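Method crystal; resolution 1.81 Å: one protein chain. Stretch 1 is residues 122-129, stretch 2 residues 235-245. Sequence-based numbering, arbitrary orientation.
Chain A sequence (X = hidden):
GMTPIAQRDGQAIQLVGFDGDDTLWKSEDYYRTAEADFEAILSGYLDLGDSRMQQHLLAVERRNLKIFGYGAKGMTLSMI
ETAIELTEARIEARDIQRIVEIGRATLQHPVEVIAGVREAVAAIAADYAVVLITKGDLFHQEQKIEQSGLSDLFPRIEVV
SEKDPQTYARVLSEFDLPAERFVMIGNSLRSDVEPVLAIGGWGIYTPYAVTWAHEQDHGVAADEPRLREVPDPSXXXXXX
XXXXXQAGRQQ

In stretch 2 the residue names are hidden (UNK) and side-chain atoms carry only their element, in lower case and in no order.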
# COMPACT_ATOMS: atom_id res chain seq x y z
N ALA A 122 16.02 5.49 19.39
CA ALA A 122 17.33 4.87 19.56
C ALA A 122 17.47 4.29 20.96
O ALA A 122 18.03 3.21 21.16
CB ALA A 122 18.49 5.96 19.28
N ALA A 123 17.01 5.06 21.96
CA ALA A 123 17.09 4.60 23.36
C ALA A 123 16.28 3.32 23.57
O ALA A 123 16.76 2.37 24.19
CB ALA A 123 16.63 5.72 24.35
N ILE A 124 15.05 3.30 23.03
CA ILE A 124 14.19 2.13 23.15
C ILE A 124 14.78 0.95 22.38
O ILE A 124 14.85 -0.17 22.91
CB ILE A 124 12.78 2.42 22.69
CG1 ILE A 124 12.12 3.37 23.70
CG2 ILE A 124 11.99 1.09 22.53
CD1 ILE A 124 10.89 4.16 23.18
N ALA A 125 15.27 1.23 21.17
CA ALA A 125 15.78 0.18 20.28
C ALA A 125 16.99 -0.53 20.87
O ALA A 125 17.33 -1.59 20.42
CB ALA A 125 16.12 0.76 18.96
N ALA A 126 17.63 0.06 21.86
CA ALA A 126 18.77 -0.56 22.56
C ALA A 126 18.33 -1.79 23.36
O ALA A 126 19.10 -2.73 23.51
CB ALA A 126 19.45 0.47 23.50
N ASP A 127 17.08 -1.79 23.86
CA ASP A 127 16.57 -2.87 24.74
C ASP A 127 15.41 -3.71 24.20
O ASP A 127 15.07 -4.74 24.78
CB ASP A 127 16.08 -2.25 26.07
CG ASP A 127 17.17 -1.53 26.80
OD1 ASP A 127 18.23 -2.13 26.95
OD2 ASP A 127 16.98 -0.37 27.22
N TYR A 128 14.77 -3.20 23.14
CA TYR A 128 13.54 -3.77 22.58
C TYR A 128 13.65 -3.79 21.06
O TYR A 128 14.31 -2.90 20.50
CB TYR A 128 12.38 -2.88 22.95
CG TYR A 128 12.23 -2.72 24.43
CD1 TYR A 128 11.59 -3.70 25.18
CD2 TYR A 128 12.78 -1.63 25.10
CE1 TYR A 128 11.48 -3.58 26.58
CE2 TYR A 128 12.64 -1.50 26.50
CZ TYR A 128 12.02 -2.49 27.23
OH TYR A 128 11.91 -2.41 28.65
N ALA A 129 13.01 -4.76 20.41
CA ALA A 129 12.72 -4.70 18.98
C ALA A 129 11.82 -3.53 18.76
O ALA A 129 10.99 -3.22 19.64
CB ALA A 129 12.00 -5.95 18.50
N UNK A 235 9.82 11.29 27.06
CA UNK A 235 9.26 10.38 28.09
C UNK A 235 8.99 8.94 27.66
O UNK A 235 8.70 8.09 28.49
N UNK A 236 9.16 8.62 26.38
CA UNK A 236 8.78 7.31 25.88
C UNK A 236 9.64 6.17 26.45
O UNK A 236 9.09 5.13 26.77
c UNK A 236 6.71 9.05 21.86
n UNK A 236 6.00 9.19 23.02
c UNK A 236 8.85 7.23 24.35
c UNK A 236 8.56 8.53 19.88
c UNK A 236 7.87 8.29 22.17
c UNK A 236 7.36 9.23 19.58
c UNK A 236 7.83 8.03 23.58
c UNK A 236 6.43 9.51 20.57
c UNK A 236 6.69 8.55 24.03
c UNK A 236 8.82 8.06 21.15
N UNK A 237 10.98 6.33 26.47
CA UNK A 237 11.82 5.21 26.95
C UNK A 237 11.50 4.83 28.40
O UNK A 237 11.31 3.64 28.70
c UNK A 237 11.82 7.46 26.00
c UNK A 237 13.12 6.83 25.70
c UNK A 237 13.26 5.75 26.75
N UNK A 238 11.35 5.83 29.27
CA UNK A 238 10.94 5.60 30.68
C UNK A 238 9.57 4.89 30.78
O UNK A 238 9.37 4.01 31.62
c UNK A 238 10.91 6.94 31.47
N UNK A 239 8.66 5.27 29.91
CA UNK A 239 7.30 4.72 29.88
C UNK A 239 7.35 3.27 29.45
O UNK A 239 6.69 2.46 30.05
c UNK A 239 6.34 5.56 28.98
N UNK A 240 8.18 2.96 28.47
CA UNK A 240 8.34 1.57 28.00
C UNK A 240 8.86 0.70 29.15
O UNK A 240 8.34 -0.41 29.40
c UNK A 240 8.59 2.08 25.55
c UNK A 240 9.71 -0.08 26.48
c UNK A 240 9.27 1.46 26.76
N UNK A 241 9.87 1.22 29.85
CA UNK A 241 10.47 0.52 30.96
C UNK A 241 9.47 0.28 32.07
O UNK A 241 9.52 -0.76 32.71
n UNK A 241 14.49 4.86 30.43
c UNK A 241 11.62 1.33 31.53
c UNK A 241 13.92 2.19 31.31
c UNK A 241 12.83 1.28 30.74
n UNK A 241 15.66 3.93 28.65
n UNK A 241 14.72 2.56 30.19
c UNK A 241 14.93 3.79 29.75
N UNK A 242 8.60 1.26 32.33
CA UNK A 242 7.63 1.18 33.40
C UNK A 242 6.59 0.12 33.04
O UNK A 242 6.20 -0.66 33.91
c UNK A 242 6.94 2.58 33.66
N UNK A 243 6.16 0.12 31.78
CA UNK A 243 5.21 -0.87 31.28
C UNK A 243 5.81 -2.26 31.34
O UNK A 243 5.13 -3.21 31.74
c UNK A 243 4.71 -0.51 29.89
c UNK A 243 3.52 1.21 28.43
c UNK A 243 3.72 0.70 29.91
c UNK A 243 2.42 0.35 30.59
N UNK A 244 7.08 -2.37 30.97
CA UNK A 244 7.78 -3.61 31.05
C UNK A 244 7.85 -4.12 32.47
O UNK A 244 7.72 -5.31 32.68
c UNK A 244 9.16 -3.44 30.47
c UNK A 244 9.93 -4.76 30.33
o UNK A 244 9.43 -5.84 30.66
o UNK A 244 11.07 -4.67 29.90
N UNK A 245 8.09 -3.25 33.43
CA UNK A 245 8.16 -3.67 34.83
C UNK A 245 6.82 -4.26 35.29
O UNK A 245 6.79 -5.31 35.88
c UNK A 245 8.57 -2.52 35.71
O HOH W 1 15.51 1.46 26.54

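Position 235 has no side-chain atoms and lies out of reach of stretch 1; it is glycine, G235, and its carbonyl O accepts the backbone N of position 239. Position 236 carries one carbon followed by fused five- and six-membered rings of eight carbons and one nitrogen, and its CB lies 3.9 Å from I124 CD1; it is tryptophan. W236 directs its CB toward stretch 1, while the indole leads away and its NE1 is hydrogen-bonded elsewhere in the structure.

At position 237, three carbons close a ring onto the backbone N and pack against A123 and I124: proline. P237 makes the closest CA approach to stretch 1, its CA lying 5.4 Å from I124 CA. Its CG meets A123 CB at 3.9 Å, and its CA packs against I124 CG1 at 3.7 Å. Lacking an amide hydrogen costs little here, in the first turn of the helix. Positions 238 and 239 each hold a single carbon and touch nothing on stretch 1; both are alanines, A238 pointing away and A239 buried out of reach.

Position 240 has three carbons, one carrying the other two, which touch I124 and the face of the Y128 ring: valine. The two methyls of V240 serve different neighbours: CG2 lies 3.9 Å from I124 CD1, whereas CG1 sits over one face of the Y128 ring, 3.5 Å from its centroid and 24° off the ring normal, a CH-pi contact.

Position 241 shows three carbons, a nitrogen, then a carbon bearing two more nitrogens, a guanidinium, and its CA lies 4.0 Å from Y128 OH: arginine. The NH2 of R241 donates to a water at 3.3 Å, and that water donates to A123 O and D127 OD2, so the arginine reaches stretch 1 through solvent.

Position 242 has one carbon pointing away, A242. Position 243 has four carbons forked at the second, leucine; L243 is buried but makes no contact here. Position 244 has two carbons, the second carrying two oxygens, one of which meets the Y128 hydroxyl: aspartate. D244 OD2 accepts a hydrogen bond from Y128 OH at 2.7 Å, near the ring plane, while OD1 is bonded elsewhere in the structure. Position 245, with one carbon, is A245, beyond contact.

The contact thus combines an apolar patch with a polar anchor. I124 packs against W236, P237 and V240, residues brought together on one side of the helix. Y128 then lays a ring face against V240 and directs its hydroxyl to D244, one turn further along, where V240 O accepts D244 N at 2.8 Å. Together the two stretches bury 380 Å².

Stretch 2 (235-245) GWPAAVRALDA
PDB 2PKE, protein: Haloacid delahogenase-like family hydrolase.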